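Local coordinates for binary enterotoxin of Clostridium perfringens component a (Clostridium perfringens, PDB 5WTZ), which binds NAD+ and ADP-ribosylates actin, acting as the enzymatic component of a binary, iota-like enterotoxin, at residues K59-D64 against I296-M301; N134-G139 against Q213-N218; I221-W226 against T343-N348. One frame throughout, in Å; residues are numbered along the deposited sequence. Where two conformers were deposited one is given.

Contact 1 of 3, residues K59-D64 against I296-M301. With NAD (nicotinamide-adenine-dinucleotide), chain B.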
loop_
_atom_site.group_PDB
_atom_site.type_symbol
_atom_site.label_atom_id
_atom_site.label_comp_id
_atom_site.label_asym_id
_atom_site.label_seq_id
_atom_site.Cartn_x
_atom_site.Cartn_y
_atom_site.Cartn_z
ATOM N N LYS A 59 -9.541 -1.629 -9.696
ATOM C CA LYS A 59 -10.267 -0.389 -9.882
ATOM C C LYS A 59 -9.415 0.819 -9.518
ATOM O O LYS A 59 -9.375 1.801 -10.254
ATOM C CB LYS A 59 -11.550 -0.387 -9.049
ATOM C CG LYS A 59 -12.429 0.830 -9.274
ATOM C CD LYS A 59 -13.517 0.909 -8.215
ATOM C CE LYS A 59 -14.372 2.171 -8.375
ATOM N NZ LYS A 59 -14.931 2.278 -9.745
ATOM N N LYS A 60 -8.731 0.754 -8.383
ATOM C CA LYS A 60 -8.015 1.928 -7.912
ATOM C C LYS A 60 -6.754 2.205 -8.732
ATOM O O LYS A 60 -6.298 3.344 -8.784
ATOM C CB LYS A 60 -7.677 1.796 -6.424
ATOM C CG LYS A 60 -6.682 0.736 -6.037
ATOM C CD LYS A 60 -6.761 0.585 -4.523
ATOM C CE LYS A 60 -5.594 -0.157 -3.924
ATOM N NZ LYS A 60 -5.858 -0.349 -2.457
ATOM N N PHE A 61 -6.212 1.188 -9.395
ATOM C CA PHE A 61 -5.038 1.414 -10.246
ATOM C C PHE A 61 -5.378 1.619 -11.731
ATOM O O PHE A 61 -4.490 1.868 -12.545
ATOM C CB PHE A 61 -4.060 0.259 -10.101
ATOM C CG PHE A 61 -3.336 0.243 -8.786
ATOM C CD1 PHE A 61 -2.403 1.223 -8.491
ATOM C CD2 PHE A 61 -3.599 -0.744 -7.844
ATOM C CE1 PHE A 61 -1.728 1.229 -7.274
ATOM C CE2 PHE A 61 -2.924 -0.747 -6.622
ATOM C CZ PHE A 61 -1.987 0.245 -6.346
ATOM N N ALA A 62 -6.657 1.515 -12.081
ATOM C CA ALA A 62 -7.093 1.637 -13.472
ATOM C C ALA A 62 -6.963 3.048 -14.036
ATOM O O ALA A 62 -6.767 4.038 -13.304
ATOM C CB ALA A 62 -8.538 1.174 -13.609
ATOM N N LEU A 63 -7.114 3.140 -15.356
ATOM C CA LEU A 63 -7.222 4.417 -16.032
ATOM C C LEU A 63 -8.509 5.106 -15.613
ATOM O O LEU A 63 -9.421 4.463 -15.103
ATOM C CB LEU A 63 -7.190 4.243 -17.549
ATOM C CG LEU A 63 -5.862 3.786 -18.142
ATOM C CD1 LEU A 63 -6.105 3.200 -19.522
ATOM C CD2 LEU A 63 -4.911 4.971 -18.217
ATOM N N ASP A 64 -8.581 6.409 -15.856
ATOM C CA ASP A 64 -9.670 7.242 -15.341
ATOM C C ASP A 64 -11.070 6.854 -15.798
ATOM O O ASP A 64 -12.007 6.922 -15.006
ATOM C CB ASP A 64 -9.416 8.706 -15.700
ATOM C CG ASP A 64 -8.259 9.295 -14.922
ATOM O OD1 ASP A 64 -7.456 8.513 -14.365
ATOM O OD2 ASP A 64 -8.161 10.538 -14.852
ATOM N N ILE A 296 1.598 8.495 1.105
ATOM C CA ILE A 296 1.789 7.491 0.066
ATOM C C ILE A 296 1.760 8.176 -1.309
ATOM O O ILE A 296 0.862 8.970 -1.594
ATOM C CB ILE A 296 0.701 6.392 0.126
ATOM C CG1 ILE A 296 0.779 5.621 1.460
ATOM C CG2 ILE A 296 0.830 5.479 -1.088
ATOM C CD1 ILE A 296 2.203 5.114 1.800
ATOM N N THR A 297 2.743 7.893 -2.163
ATOM C CA THR A 297 2.700 8.401 -3.533
ATOM C C THR A 297 3.033 7.269 -4.519
ATOM O O THR A 297 3.483 6.208 -4.112
ATOM C CB THR A 297 3.645 9.603 -3.729
ATOM O OG1 THR A 297 3.326 10.257 -4.964
ATOM C CG2 THR A 297 5.143 9.177 -3.684
ATOM N N TYR A 298 2.798 7.501 -5.807
ATOM C CA TYR A 298 2.827 6.440 -6.825
ATOM C C TYR A 298 3.693 6.773 -8.037
ATOM O O TYR A 298 3.915 7.931 -8.364
ATOM C CB TYR A 298 1.401 6.135 -7.316
ATOM C CG TYR A 298 0.427 5.709 -6.228
ATOM C CD1 TYR A 298 -0.299 6.665 -5.501
ATOM C CD2 TYR A 298 0.234 4.363 -5.929
ATOM C CE1 TYR A 298 -1.192 6.276 -4.503
ATOM C CE2 TYR A 298 -0.656 3.959 -4.937
ATOM C CZ TYR A 298 -1.347 4.916 -4.224
ATOM O OH TYR A 298 -2.223 4.502 -3.257
ATOM N N ARG A 299 4.147 5.747 -8.746
ATOM C CA ARG A 299 4.920 5.991 -9.960
ATOM C C ARG A 299 4.723 4.829 -10.918
ATOM O O ARG A 299 4.828 3.671 -10.514
ATOM C CB ARG A 299 6.415 6.167 -9.650
ATOM C CG ARG A 299 7.262 6.428 -10.904
ATOM C CD ARG A 299 8.741 6.713 -10.572
ATOM N NE ARG A 299 9.523 6.515 -11.788
ATOM C CZ ARG A 299 9.532 7.358 -12.814
ATOM N NH1 ARG A 299 8.843 8.503 -12.751
ATOM N NH2 ARG A 299 10.243 7.078 -13.905
ATOM N N ARG A 300 4.407 5.149 -12.169
ATOM C CA ARG A 300 4.424 4.172 -13.246
ATOM C C ARG A 300 5.858 4.102 -13.740
ATOM O O ARG A 300 6.365 5.043 -14.357
ATOM C CB ARG A 300 3.438 4.573 -14.338
ATOM C CG ARG A 300 2.003 4.743 -13.803
ATOM C CD ARG A 300 1.521 3.450 -13.124
ATOM N NE ARG A 300 0.257 3.571 -12.383
ATOM C CZ ARG A 300 -0.793 2.770 -12.568
ATOM N NH1 ARG A 300 -0.758 1.832 -13.500
ATOM N NH2 ARG A 300 -1.898 2.919 -11.851
ATOM N N MET A 301 6.545 3.017 -13.401
ATOM C CA MET A 301 7.982 2.914 -13.638
ATOM C C MET A 301 8.224 2.152 -14.931
ATOM O O MET A 301 7.482 1.227 -15.256
ATOM C CB MET A 301 8.690 2.206 -12.469
ATOM C CG MET A 301 8.292 2.697 -11.064
ATOM S SD MET A 301 8.951 1.641 -9.746
ATOM C CE MET A 301 10.613 2.211 -9.656
HETATM P PA NAD B . 11.621 9.673 -16.212
HETATM O O1A NAD B . 12.717 10.625 -16.629
HETATM O O2A NAD B . 11.480 9.265 -14.777
HETATM O O5B NAD B . 11.728 8.310 -17.067
HETATM C C5B NAD B . 12.102 8.278 -18.449
HETATM C C4B NAD B . 12.706 6.926 -18.773
HETATM O O4B NAD B . 13.903 6.780 -17.997
HETATM C C3B NAD B . 11.773 5.777 -18.400
HETATM O O3B NAD B . 11.904 4.744 -19.390
HETATM C C2B NAD B . 12.318 5.308 -17.057
HETATM O O2B NAD B . 12.078 3.918 -16.819
HETATM C C1B NAD B . 13.805 5.627 -17.155
HETATM N N9A NAD B . 14.325 5.944 -15.810
HETATM C C8A NAD B . 13.886 6.909 -14.981
HETATM N N7A NAD B . 14.593 6.898 -13.816
HETATM C C5A NAD B . 15.478 5.897 -13.904
HETATM C C6A NAD B . 16.530 5.329 -13.037
HETATM N N6A NAD B . 16.760 5.851 -11.811
HETATM N N1A NAD B . 17.228 4.264 -13.501
HETATM C C2A NAD B . 17.008 3.745 -14.721
HETATM N N3A NAD B . 16.076 4.224 -15.568
HETATM C C4A NAD B . 15.293 5.268 -15.208
HETATM O O3 NAD B . 10.241 10.342 -16.680
HETATM P PN NAD B . 8.786 9.674 -16.830
HETATM O O1N NAD B . 8.310 9.282 -15.448
HETATM O O2N NAD B . 8.837 8.668 -17.955
HETATM O O5D NAD B . 7.978 10.961 -17.357
HETATM C C5D NAD B . 7.983 12.198 -16.643
HETATM C C4D NAD B . 6.866 13.077 -17.173
HETATM O O4D NAD B . 5.610 12.581 -16.704
HETATM C C3D NAD B . 6.980 14.474 -16.595
HETATM O O3D NAD B . 6.284 15.369 -17.482
HETATM C C2D NAD B . 6.231 14.367 -15.285
HETATM O O2D NAD B . 5.690 15.630 -14.882
HETATM C C1D NAD B . 5.151 13.323 -15.581
HETATM N N1N NAD B . 4.894 12.397 -14.459
HETATM C C2N NAD B . 5.136 11.076 -14.581
HETATM C C3N NAD B . 4.886 10.208 -13.512
HETATM C C7N NAD B . 5.138 8.728 -13.618
HETATM O O7N NAD B . 5.981 8.263 -14.394
HETATM N N7N NAD B . 4.378 7.958 -12.856
HETATM C C4N NAD B . 4.369 10.689 -12.314
HETATM C C5N NAD B . 4.131 12.051 -12.214
HETATM C C6N NAD B . 4.404 12.879 -13.306
HETATM O O HOH W 1 -2.680 -0.257 -14.143
#
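Phe61, towards the end of helix 36-61, and Tyr298 on strand 295-301 have the nearest CA atoms of the two segments, and these are still 9.9 Å apart, so side chains have to bridge the gap. They do it twice. The phenyl ring of Phe61 brings CE1 to within 3.8 Å of Tyr298 CE2, the two side chains meeting nearly at right angles. Tyr298 OH is hydrogen-bonded to Asn215. The second bridge is polar: Arg300 NH2 donates to Phe61 O over 2.9 Å, with an N-H...O angle of 155° and the oxygen close to the guanidinium plane. A bend at chi2 (-57°) swings the arginine tip back to the helix, where NH2 also lies by the edge of the Phe61 ring, 3.8 Å from CD1. A water accepts from Arg300 NH1 and donates to Phe61 O, closing a small ring of bonds; Ser347 O takes a further bond from NH2, which helps fix the guanidinium. Arg299 leaves the opposite side of the strand, extended as far as NE, and its NH1 donates to NAD O1N at 2.9 Å, while Glu305 pairs with its NE. An arginine at this place on the strand, gripping the pyrophosphate of NAD, is consistent with the R of the R-S-E signature of ADP-ribosyltransferases; here the next residue ties that strand to the N-terminal half.

Contact 2 of 3, residues N134-G139 against Q213-N218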
loop_
_atom_site.group_PDB
_atom_site.type_symbol
_atom_site.label_atom_id
_atom_site.label_comp_id
_atom_site.label_asym_id
_atom_site.label_seq_id
_atom_site.Cartn_x
_atom_site.Cartn_y
_atom_site.Cartn_z
ATOM N N ASN A 134 5.547 0.233 7.024
ATOM C CA ASN A 134 4.097 0.190 7.123
ATOM C C ASN A 134 3.573 -0.657 5.977
ATOM O O ASN A 134 3.797 -0.314 4.806
ATOM C CB ASN A 134 3.490 1.592 7.075
ATOM C CG ASN A 134 3.839 2.437 8.301
ATOM O OD1 ASN A 134 4.116 1.917 9.381
ATOM N ND2 ASN A 134 3.803 3.747 8.132
ATOM N N PHE A 135 2.917 -1.777 6.307
ATOM C CA PHE A 135 2.441 -2.725 5.297
ATOM C C PHE A 135 1.006 -2.415 4.890
ATOM O O PHE A 135 0.053 -2.674 5.629
ATOM C CB PHE A 135 2.547 -4.175 5.797
ATOM C CG PHE A 135 3.969 -4.685 5.880
ATOM C CD1 PHE A 135 4.642 -5.102 4.737
ATOM C CD2 PHE A 135 4.643 -4.706 7.097
ATOM C CE1 PHE A 135 5.968 -5.557 4.810
ATOM C CE2 PHE A 135 5.966 -5.160 7.181
ATOM C CZ PHE A 135 6.619 -5.589 6.038
ATOM N N ILE A 136 0.861 -1.846 3.704
ATOM C CA ILE A 136 -0.445 -1.452 3.208
ATOM C C ILE A 136 -1.331 -2.676 2.996
ATOM O O ILE A 136 -0.931 -3.657 2.369
ATOM C CB ILE A 136 -0.305 -0.608 1.891
ATOM C CG1 ILE A 136 0.343 0.745 2.220
ATOM C CG2 ILE A 136 -1.661 -0.411 1.227
ATOM C CD1 ILE A 136 0.721 1.569 0.992
ATOM N N GLN A 137 -2.553 -2.615 3.517
ATOM C CA GLN A 137 -3.498 -3.717 3.378
ATOM C C GLN A 137 -4.597 -3.395 2.365
ATOM O O GLN A 137 -5.500 -2.602 2.649
ATOM C CB GLN A 137 -4.110 -4.048 4.739
ATOM C CG GLN A 137 -3.064 -4.273 5.825
ATOM C CD GLN A 137 -2.224 -5.509 5.579
ATOM O OE1 GLN A 137 -2.758 -6.597 5.329
ATOM N NE2 GLN A 137 -0.912 -5.365 5.676
ATOM N N ASP A 138 -4.528 -4.032 1.192
ATOM C CA ASP A 138 -5.494 -3.785 0.117
ATOM C C ASP A 138 -6.840 -4.451 0.375
ATOM O O ASP A 138 -6.906 -5.535 0.946
ATOM C CB ASP A 138 -4.951 -4.266 -1.220
ATOM C CG ASP A 138 -3.757 -3.472 -1.656
ATOM O OD1 ASP A 138 -3.945 -2.279 -1.968
ATOM O OD2 ASP A 138 -2.651 -4.032 -1.662
ATOM N N GLY A 139 -7.909 -3.801 -0.069
ATOM C CA GLY A 139 -9.246 -4.345 0.094
ATOM C C GLY A 139 -9.739 -4.332 1.532
ATOM O O GLY A 139 -9.149 -3.683 2.402
ATOM N N GLN A 213 -2.622 5.429 6.964
ATOM C CA GLN A 213 -1.671 6.301 6.295
ATOM C C GLN A 213 -2.408 7.279 5.392
ATOM O O GLN A 213 -3.515 6.988 4.938
ATOM C CB GLN A 213 -0.672 5.485 5.477
ATOM C CG GLN A 213 0.153 4.485 6.292
ATOM C CD GLN A 213 1.349 3.979 5.518
ATOM O OE1 GLN A 213 2.444 4.556 5.592
ATOM N NE2 GLN A 213 1.156 2.895 4.760
ATOM N N LEU A 214 -1.801 8.437 5.147
ATOM C CA LEU A 214 -2.369 9.413 4.209
ATOM C C LEU A 214 -2.114 8.904 2.792
ATOM O O LEU A 214 -0.970 8.817 2.324
ATOM C CB LEU A 214 -1.772 10.805 4.419
ATOM C CG LEU A 214 -2.331 11.950 3.560
ATOM C CD1 LEU A 214 -3.795 12.206 3.847
ATOM C CD2 LEU A 214 -1.521 13.221 3.749
ATOM N N ASN A 215 -3.197 8.530 2.130
ATOM C CA ASN A 215 -3.134 7.828 0.856
ATOM C C ASN A 215 -4.390 8.187 0.077
ATOM O O ASN A 215 -5.470 7.685 0.374
ATOM C CB ASN A 215 -3.026 6.315 1.079
ATOM C CG ASN A 215 -2.841 5.540 -0.214
ATOM O OD1 ASN A 215 -2.924 6.103 -1.317
ATOM N ND2 ASN A 215 -2.627 4.228 -0.089
ATOM N N PHE A 216 -4.262 9.074 -0.901
ATOM C CA PHE A 216 -5.447 9.599 -1.576
ATOM C C PHE A 216 -6.101 8.603 -2.536
ATOM O O PHE A 216 -7.295 8.716 -2.809
ATOM C CB PHE A 216 -5.086 10.893 -2.314
ATOM C CG PHE A 216 -4.628 11.975 -1.392
ATOM C CD1 PHE A 216 -5.459 12.407 -0.368
ATOM C CD2 PHE A 216 -3.377 12.547 -1.527
ATOM C CE1 PHE A 216 -5.047 13.392 0.505
ATOM C CE2 PHE A 216 -2.957 13.537 -0.652
ATOM C CZ PHE A 216 -3.797 13.957 0.363
ATOM N N GLU A 217 -5.325 7.621 -3.001
ATOM C CA GLU A 217 -5.756 6.655 -4.030
ATOM C C GLU A 217 -6.461 7.369 -5.204
ATOM O O GLU A 217 -5.760 7.939 -6.045
ATOM C CB GLU A 217 -6.626 5.539 -3.405
ATOM C CG GLU A 217 -5.782 4.680 -2.430
ATOM C CD GLU A 217 -6.436 3.378 -1.991
ATOM O OE1 GLU A 217 -7.674 3.280 -2.024
ATOM O OE2 GLU A 217 -5.693 2.459 -1.607
ATOM N N ASN A 218 -7.798 7.353 -5.277
ATOM C CA ASN A 218 -8.520 7.987 -6.400
ATOM C C ASN A 218 -9.158 9.331 -6.032
ATOM O O ASN A 218 -9.836 9.961 -6.864
ATOM C CB ASN A 218 -9.621 7.066 -6.956
ATOM C CG ASN A 218 -9.079 5.744 -7.492
ATOM O OD1 ASN A 218 -9.618 4.685 -7.191
ATOM N ND2 ASN A 218 -8.023 5.806 -8.297
HETATM O O HOH W 2 3.478 2.103 3.232
#
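Two side-chain amides, those of Asn134 and Gln213, meet almost perpendicular, their planes 87° apart. CG of Asn134 is anti to its carbonyl carbon, which sends the amide to Gln213. Asn134 ND2 donates to Gln213 OE1 over 3.0 Å, and the acceptor lies near the plane of the asparagine amide. On the glutamine side the donor stands above the carbonyl plane, 68° out of it, and not on a lone pair, so the bond is straight at the N-H but poorly directed at the oxygen. Gln213 gets there by stretching out beyond CG (chi2 -165°), which lays its amide against Asn134 CB as well. The other end of the same amide is also held: NE2 donates at 2.9 Å to a water that in turn donates a hydrogen bond to Asn134 O, and Ser187 OG is a second partner. With OE1 and NE2 both engaged, rotation of the amide is restricted. Ile136, two residues along the strand, packs against the same amide, its CG1 3.4 Å from Gln213 NE2, while CD1 reaches more loosely, 4.4 Å, to ND2 of Asn215, whose OD1 is hydrogen-bonded to Tyr298 OH. Strand 134-136 is an outermost strand of the N-terminal five-stranded sheet, bonded to strand 187-198. Segment 213-218 leads from strand 201-211 to helix 220-237 and makes a backbone hydrogen bond from Leu214 to Ile296 of strand 295-301; His363 of strand 358-364 touches both Asn134 and Gln213.

Contact 3 of 3, residues I221-W226 against T343-N348; sequences ISASQW and TTVLSN. With NAD (nicotinamide-adenine-dinucleotide), chain B.
Ala223 rests its single methyl group on two others: CB lies 3.7 Å from Leu346 CD2 and 3.8 Å from Val345 CG2, two carbons that are themselves 4.4 Å apart. The methyl therefore sits over the seam between two consecutive residues. A small residue lets helix 220-237 come in close, with Ala223 CA 6.9 Å from Val345 CA. For Val345, the chi1 of -60° puts CG2 between its backbone N and carbonyl carbon and turns that branch to the helix. Leu346 starts out to one side and reaches Ala223 only with the end of its chain: with CD1 anti to CA (chi2 -176°), the other branch, CD2, is the one turned to Ala223. Phe216 touches both Ala223 and Val345, and its ring also meets that of Trp226, one turn further along the helix, so the cluster is buried and apolar; the indole NE1 at its border is hydrogen-bonded to Glu293. Strand 341-344 carries a Ser-Thr-Thr sequence ending at Thr344, probably the counterpart of the Ser-Thr-Ser motif of R-S-E class ADP-ribosyltransferases, and the chain packed by Ala223 is what follows it directly. The motif borders the nicotinamide: Thr343 O approaches NAD C5N to 3.4 Å, and Thr344 CB is 4.1 Å from the same carbon. As the chain leaves the strand, Thr344 OG1 accepts a weak bond of 3.5 Å from Leu346 N, an arrangement of the ST-turn kind. Thr343 OG1 is bonded to Thr297 OG1 and to Val385 O, while Val345 makes a backbone bond with Tyr383.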
loop_
_atom_site.group_PDB
_atom_site.type_symbol
_atom_site.label_atom_id
_atom_site.label_comp_id
_atom_site.label_asym_id
_atom_site.label_seq_id
_atom_site.Cartn_x
_atom_site.Cartn_y
_atom_site.Cartn_z
ATOM N N ILE A 221 -9.996 15.300 -5.103
ATOM C CA ILE A 221 -10.305 16.530 -4.382
ATOM C C ILE A 221 -9.427 16.658 -3.148
ATOM O O ILE A 221 -8.863 17.721 -2.896
ATOM C CB ILE A 221 -11.782 16.603 -3.972
ATOM C CG1 ILE A 221 -12.678 16.604 -5.212
ATOM C CG2 ILE A 221 -12.029 17.850 -3.147
ATOM C CD1 ILE A 221 -14.038 15.991 -4.980
ATOM N N SER A 222 -9.280 15.573 -2.398
ATOM C CA SER A 222 -8.450 15.616 -1.204
ATOM C C SER A 222 -6.985 15.789 -1.568
ATOM O O SER A 222 -6.244 16.483 -0.870
ATOM C CB SER A 222 -8.641 14.357 -0.364
ATOM O OG SER A 222 -9.948 14.336 0.176
ATOM N N ALA A 223 -6.570 15.155 -2.659
ATOM C CA ALA A 223 -5.197 15.274 -3.134
ATOM C C ALA A 223 -4.870 16.715 -3.502
ATOM O O ALA A 223 -3.860 17.267 -3.061
ATOM C CB ALA A 223 -4.968 14.362 -4.324
ATOM N N SER A 224 -5.736 17.315 -4.308
ATOM C CA SER A 224 -5.576 18.693 -4.744
ATOM C C SER A 224 -5.536 19.655 -3.548
ATOM O O SER A 224 -4.696 20.550 -3.488
ATOM C CB SER A 224 -6.706 19.061 -5.709
ATOM O OG SER A 224 -6.696 20.442 -6.014
ATOM N N GLN A 225 -6.438 19.448 -2.592
ATOM C CA GLN A 225 -6.489 20.265 -1.381
ATOM C C GLN A 225 -5.221 20.171 -0.538
ATOM O O GLN A 225 -4.723 21.182 -0.046
ATOM C CB GLN A 225 -7.700 19.873 -0.539
ATOM C CG GLN A 225 -9.005 20.464 -1.056
ATOM C CD GLN A 225 -10.226 19.956 -0.313
ATOM O OE1 GLN A 225 -10.291 18.786 0.079
ATOM N NE2 GLN A 225 -11.207 20.831 -0.122
ATOM N N TRP A 226 -4.715 18.956 -0.360
ATOM C CA TRP A 226 -3.465 18.741 0.364
ATOM C C TRP A 226 -2.303 19.435 -0.342
ATOM O O TRP A 226 -1.519 20.154 0.287
ATOM C CB TRP A 226 -3.194 17.242 0.514
ATOM C CG TRP A 226 -1.992 16.937 1.364
ATOM C CD1 TRP A 226 -1.969 16.750 2.718
ATOM C CD2 TRP A 226 -0.644 16.783 0.914
ATOM N NE1 TRP A 226 -0.685 16.492 3.137
ATOM C CE2 TRP A 226 0.150 16.506 2.041
ATOM C CE3 TRP A 226 -0.025 16.851 -0.344
ATOM C CZ2 TRP A 226 1.521 16.305 1.962
ATOM C CZ3 TRP A 226 1.334 16.644 -0.424
ATOM C CH2 TRP A 226 2.095 16.376 0.722
ATOM N N THR A 343 6.606 11.450 -9.230
ATOM C CA THR A 343 5.564 10.606 -8.635
ATOM C C THR A 343 4.229 11.320 -8.697
ATOM O O THR A 343 4.174 12.536 -8.829
ATOM C CB THR A 343 5.840 10.231 -7.149
ATOM O OG1 THR A 343 5.492 11.328 -6.291
ATOM C CG2 THR A 343 7.292 9.834 -6.921
ATOM N N THR A 344 3.150 10.549 -8.612
ATOM C CA THR A 344 1.812 11.102 -8.569
ATOM C C THR A 344 1.115 10.572 -7.322
ATOM O O THR A 344 1.166 9.378 -7.025
ATOM C CB THR A 344 1.004 10.759 -9.853
ATOM O OG1 THR A 344 -0.335 11.244 -9.729
ATOM C CG2 THR A 344 0.945 9.248 -10.108
ATOM N N VAL A 345 0.454 11.454 -6.580
ATOM C CA VAL A 345 -0.179 11.025 -5.348
ATOM C C VAL A 345 -1.482 10.260 -5.576
ATOM O O VAL A 345 -2.090 9.775 -4.611
ATOM C CB VAL A 345 -0.435 12.210 -4.419
ATOM C CG1 VAL A 345 0.904 12.871 -4.096
ATOM C CG2 VAL A 345 -1.412 13.199 -5.046
ATOM N N LEU A 346 -1.911 10.138 -6.833
ATOM C CA LEU A 346 -3.085 9.321 -7.139
ATOM C C LEU A 346 -2.646 7.945 -7.605
ATOM O O LEU A 346 -1.604 7.811 -8.245
ATOM C CB LEU A 346 -3.960 9.964 -8.214
ATOM C CG LEU A 346 -4.470 11.399 -7.997
ATOM C CD1 LEU A 346 -5.383 11.806 -9.133
ATOM C CD2 LEU A 346 -5.185 11.550 -6.645
ATOM N N SER A 347 -3.452 6.933 -7.299
ATOM C CA SER A 347 -3.181 5.575 -7.739
ATOM C C SER A 347 -3.650 5.359 -9.183
ATOM O O SER A 347 -3.279 4.350 -9.797
ATOM C CB SER A 347 -3.847 4.547 -6.800
ATOM O OG SER A 347 -5.243 4.787 -6.647
ATOM N N ASN A 348 -4.443 6.302 -9.713
ATOM C CA ASN A 348 -4.916 6.276 -11.110
ATOM C C ASN A 348 -3.801 5.974 -12.102
ATOM O O ASN A 348 -2.700 6.503 -11.970
ATOM C CB ASN A 348 -5.556 7.616 -11.539
ATOM C CG ASN A 348 -6.713 8.052 -10.656
ATOM O OD1 ASN A 348 -6.631 7.996 -9.433
ATOM N ND2 ASN A 348 -7.792 8.500 -11.279
HETATM P PA NAD B . 11.621 9.673 -16.212
HETATM O O1A NAD B . 12.717 10.625 -16.629
HETATM O O2A NAD B . 11.480 9.265 -14.777
HETATM O O5B NAD B . 11.728 8.310 -17.067
HETATM C C5B NAD B . 12.102 8.278 -18.449
HETATM C C4B NAD B . 12.706 6.926 -18.773
HETATM O O4B NAD B . 13.903 6.780 -17.997
HETATM C C3B NAD B . 11.773 5.777 -18.400
HETATM O O3B NAD B . 11.904 4.744 -19.390
HETATM C C2B NAD B . 12.318 5.308 -17.057
HETATM O O2B NAD B . 12.078 3.918 -16.819
HETATM C C1B NAD B . 13.805 5.627 -17.155
HETATM N N9A NAD B . 14.325 5.944 -15.810
HETATM C C8A NAD B . 13.886 6.909 -14.981
HETATM N N7A NAD B . 14.593 6.898 -13.816
HETATM C C5A NAD B . 15.478 5.897 -13.904
HETATM C C6A NAD B . 16.530 5.329 -13.037
HETATM N N6A NAD B . 16.760 5.851 -11.811
HETATM N N1A NAD B . 17.228 4.264 -13.501
HETATM C C2A NAD B . 17.008 3.745 -14.721
HETATM N N3A NAD B . 16.076 4.224 -15.568
HETATM C C4A NAD B . 15.293 5.268 -15.208
HETATM O O3 NAD B . 10.241 10.342 -16.680
HETATM P PN NAD B . 8.786 9.674 -16.830
HETATM O O1N NAD B . 8.310 9.282 -15.448
HETATM O O2N NAD B . 8.837 8.668 -17.955
HETATM O O5D NAD B . 7.978 10.961 -17.357
HETATM C C5D NAD B . 7.983 12.198 -16.643
HETATM C C4D NAD B . 6.866 13.077 -17.173
HETATM O O4D NAD B . 5.610 12.581 -16.704
HETATM C C3D NAD B . 6.980 14.474 -16.595
HETATM O O3D NAD B . 6.284 15.369 -17.482
HETATM C C2D NAD B . 6.231 14.367 -15.285
HETATM O O2D NAD B . 5.690 15.630 -14.882
HETATM C C1D NAD B . 5.151 13.323 -15.581
HETATM N N1N NAD B . 4.894 12.397 -14.459
HETATM C C2N NAD B . 5.136 11.076 -14.581
HETATM C C3N NAD B . 4.886 10.208 -13.512
HETATM C C7N NAD B . 5.138 8.728 -13.618
HETATM O O7N NAD B . 5.981 8.263 -14.394
HETATM N N7N NAD B . 4.378 7.958 -12.856
HETATM C C4N NAD B . 4.369 10.689 -12.314
HETATM C C5N NAD B . 4.131 12.051 -12.214
HETATM C C6N NAD B . 4.404 12.879 -13.306
#

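In the fold
The three contacts cluster where the two ADP-ribosyltransferase folds meet, their centres 10 to 13 Å apart. Each half has a mixed five-stranded sheet of order 1-3-5-4-2. Along the chain, contact 2 falls between the two segments of contact 1, contact 3 follows contact 2, and contacts 1 and 3 interleave. Contact 1 joins helix 36-61 to strand 295-301, contact 2 links an outermost strand of the first sheet to the connecting segment, and contact 3 lies within the second half. A Lys60–Asp138 salt bridge and backbone hydrogen bonds from Tyr298 to Thr344 and from Glu217 to Ser347 unite them. Contacts 1 and 3 border the NAD pocket; contact 2 stands back, the Asn215 side chain being about 14 Å from NAD.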